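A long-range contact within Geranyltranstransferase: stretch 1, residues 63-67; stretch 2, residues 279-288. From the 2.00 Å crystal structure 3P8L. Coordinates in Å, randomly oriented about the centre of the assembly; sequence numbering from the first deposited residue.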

# COMPACT_ATOMS: atom_id res chain seq x y z
N ALA A 63 7.10 -22.77 -12.24
CA ALA A 63 7.96 -23.73 -12.94
C ALA A 63 7.68 -25.17 -12.52
O ALA A 63 7.58 -26.05 -13.37
CB ALA A 63 9.44 -23.40 -12.74
N ALA A 64 7.54 -25.38 -11.22
CA ALA A 64 7.16 -26.67 -10.65
C ALA A 64 5.88 -27.29 -11.26
O ALA A 64 5.80 -28.50 -11.39
CB ALA A 64 7.03 -26.57 -9.14
N PHE A 65 4.90 -26.45 -11.63
CA PHE A 65 3.65 -26.92 -12.26
C PHE A 65 3.69 -26.88 -13.79
O PHE A 65 2.64 -26.95 -14.45
CB PHE A 65 2.43 -26.13 -11.75
CG PHE A 65 2.16 -26.32 -10.29
CD1 PHE A 65 2.44 -25.30 -9.39
CD2 PHE A 65 1.65 -27.53 -9.81
CE1 PHE A 65 2.21 -25.46 -8.04
CE2 PHE A 65 1.42 -27.70 -8.45
CZ PHE A 65 1.70 -26.66 -7.56
N GLN A 66 4.90 -26.75 -14.33
CA GLN A 66 5.20 -26.89 -15.75
C GLN A 66 4.42 -25.93 -16.64
O GLN A 66 3.96 -26.31 -17.72
CB GLN A 66 5.06 -28.35 -16.21
CG GLN A 66 6.19 -29.26 -15.67
CD GLN A 66 5.87 -30.75 -15.77
OE1 GLN A 66 4.94 -31.15 -16.47
NE2 GLN A 66 6.64 -31.57 -15.06
N LYS A 67 4.26 -24.70 -16.16
CA LYS A 67 3.61 -23.66 -16.94
C LYS A 67 4.67 -22.75 -17.53
O LYS A 67 5.65 -22.44 -16.86
CB LYS A 67 2.65 -22.87 -16.06
CG LYS A 67 2.01 -21.67 -16.73
CD LYS A 67 1.14 -20.90 -15.76
CE LYS A 67 1.45 -19.41 -15.80
NZ LYS A 67 1.52 -18.85 -17.17
N LYS A 279 3.20 -35.04 -0.98
CA LYS A 279 1.73 -34.97 -1.07
C LYS A 279 1.24 -34.24 -2.32
O LYS A 279 0.23 -34.64 -2.90
CB LYS A 279 1.10 -34.35 0.19
CG LYS A 279 1.22 -35.19 1.45
CD LYS A 279 0.32 -34.65 2.56
CE LYS A 279 1.07 -34.59 3.89
NZ LYS A 279 1.44 -35.94 4.41
N ILE A 280 1.95 -33.19 -2.73
CA ILE A 280 1.61 -32.46 -3.97
C ILE A 280 1.87 -33.31 -5.22
O ILE A 280 1.07 -33.32 -6.16
CB ILE A 280 2.36 -31.08 -4.09
CG1 ILE A 280 1.95 -30.14 -2.96
CG2 ILE A 280 2.07 -30.42 -5.43
CD1 ILE A 280 2.86 -28.90 -2.79
N LYS A 281 3.01 -34.01 -5.21
CA LYS A 281 3.39 -34.92 -6.31
C LYS A 281 2.33 -36.01 -6.53
O LYS A 281 2.02 -36.35 -7.67
CB LYS A 281 4.79 -35.51 -6.05
CG LYS A 281 5.36 -36.43 -7.14
CD LYS A 281 5.46 -35.76 -8.52
CE LYS A 281 6.33 -36.59 -9.46
NZ LYS A 281 6.46 -35.96 -10.81
N ALA A 282 1.76 -36.52 -5.43
CA ALA A 282 0.66 -37.49 -5.49
C ALA A 282 -0.62 -36.90 -6.08
O ALA A 282 -1.32 -37.56 -6.84
CB ALA A 282 0.39 -38.07 -4.11
N ASN A 283 -0.90 -35.64 -5.75
CA ASN A 283 -2.11 -34.95 -6.20
C ASN A 283 -2.02 -34.38 -7.62
O ASN A 283 -3.05 -34.13 -8.25
CB ASN A 283 -2.48 -33.82 -5.23
CG ASN A 283 -3.18 -34.31 -3.97
OD1 ASN A 283 -4.30 -33.89 -3.68
ND2 ASN A 283 -2.53 -35.19 -3.21
N VAL A 284 -0.81 -34.13 -8.10
CA VAL A 284 -0.61 -33.48 -9.40
C VAL A 284 0.33 -34.29 -10.32
O VAL A 284 1.49 -34.54 -9.96
CB VAL A 284 -0.11 -32.00 -9.27
CG1 VAL A 284 0.13 -31.35 -10.63
CG2 VAL A 284 -1.11 -31.16 -8.48
N PRO A 285 -0.19 -34.72 -11.49
CA PRO A 285 0.60 -35.46 -12.48
C PRO A 285 1.77 -34.64 -13.04
O PRO A 285 2.93 -35.01 -12.85
CB PRO A 285 -0.42 -35.80 -13.58
CG PRO A 285 -1.59 -34.89 -13.34
CD PRO A 285 -1.61 -34.63 -11.87
N ASN A 286 1.45 -33.53 -13.70
CA ASN A 286 2.45 -32.62 -14.25
C ASN A 286 3.08 -31.76 -13.16
O ASN A 286 2.62 -30.64 -12.89
CB ASN A 286 1.85 -31.76 -15.36
CG ASN A 286 1.44 -32.57 -16.58
OD1 ASN A 286 0.26 -32.69 -16.88
ND2 ASN A 286 2.42 -33.13 -17.27
N PHE A 287 4.12 -32.29 -12.52
CA PHE A 287 4.75 -31.61 -11.41
C PHE A 287 6.25 -31.91 -11.31
O PHE A 287 6.64 -33.04 -11.03
CB PHE A 287 4.04 -31.96 -10.10
CG PHE A 287 4.50 -31.17 -8.92
CD1 PHE A 287 4.27 -29.80 -8.86
CD2 PHE A 287 5.14 -31.79 -7.86
CE1 PHE A 287 4.70 -29.05 -7.77
CE2 PHE A 287 5.57 -31.05 -6.76
CZ PHE A 287 5.35 -29.68 -6.72
N SER A 288 7.07 -30.89 -11.56
CA SER A 288 8.53 -30.98 -11.40
C SER A 288 8.92 -30.61 -9.97
O SER A 288 9.20 -29.45 -9.67
CB SER A 288 9.25 -30.05 -12.39
OG SER A 288 8.96 -30.37 -13.74
O HOH W 1 9.34 -27.65 -14.91

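The carbonyl oxygen of Ala64, at the end of a helix, is met by three separate groups from a segment more than 200 residues away in sequence. Ser288 N donates a hydrogen bond to Ala64 O at 2.7 Å, with an N-H...O angle of 146°. Phe287 CA lies 3.3 Å from Ala64 O in a CA-H...O contact (143° at the hydrogen), and Phe287 CD1 comes within 3.2 Å of Ala64 O. The backbones are correspondingly close: the CA atoms of Ala64 and Ser288 are 4.6 Å apart, those of Phe65 and Phe287 4.9 Å. A longer CA-H...O contact, Ala64 CA to Ser288 O at 3.6 Å, runs in the reverse direction.

Phe65 is the first residue to leave helical phi/psi, and Gln66 follows at 57/40, its N bonded to Ala63 O at 2.9 Å. Gln66 directs its CA-to-CB bond toward the partner stretch, and its amide uses both polar atoms there. Gln66 NE2 donates to Ser288 OG at 2.9 Å and a nearly linear 169°; Gln66 OE1 accepts a weak bond from Asn286 ND2, at 3.3 Å and 139°. A water links the same serine to the helix end, 3.0 Å from Ser288 OG and donating to Ala63 O at 2.8 Å.

The apolar part centres on Phe65, whose CA-to-CB bond points away although the ring end comes nearer. Phe287 CE1 lies over one face of this ring and Val284 CG1 near its edge, 4.2 Å from Phe65 CD2. Ile280 CG2, from the helical part of its stretch, approaches Phe65 CE2 at 4.1 Å. The two phenyl rings meet obliquely, with centroids 5.1 Å apart and planes at 45°; Ala64 CB adds a contact to Phe287 CE1 at 3.7 Å.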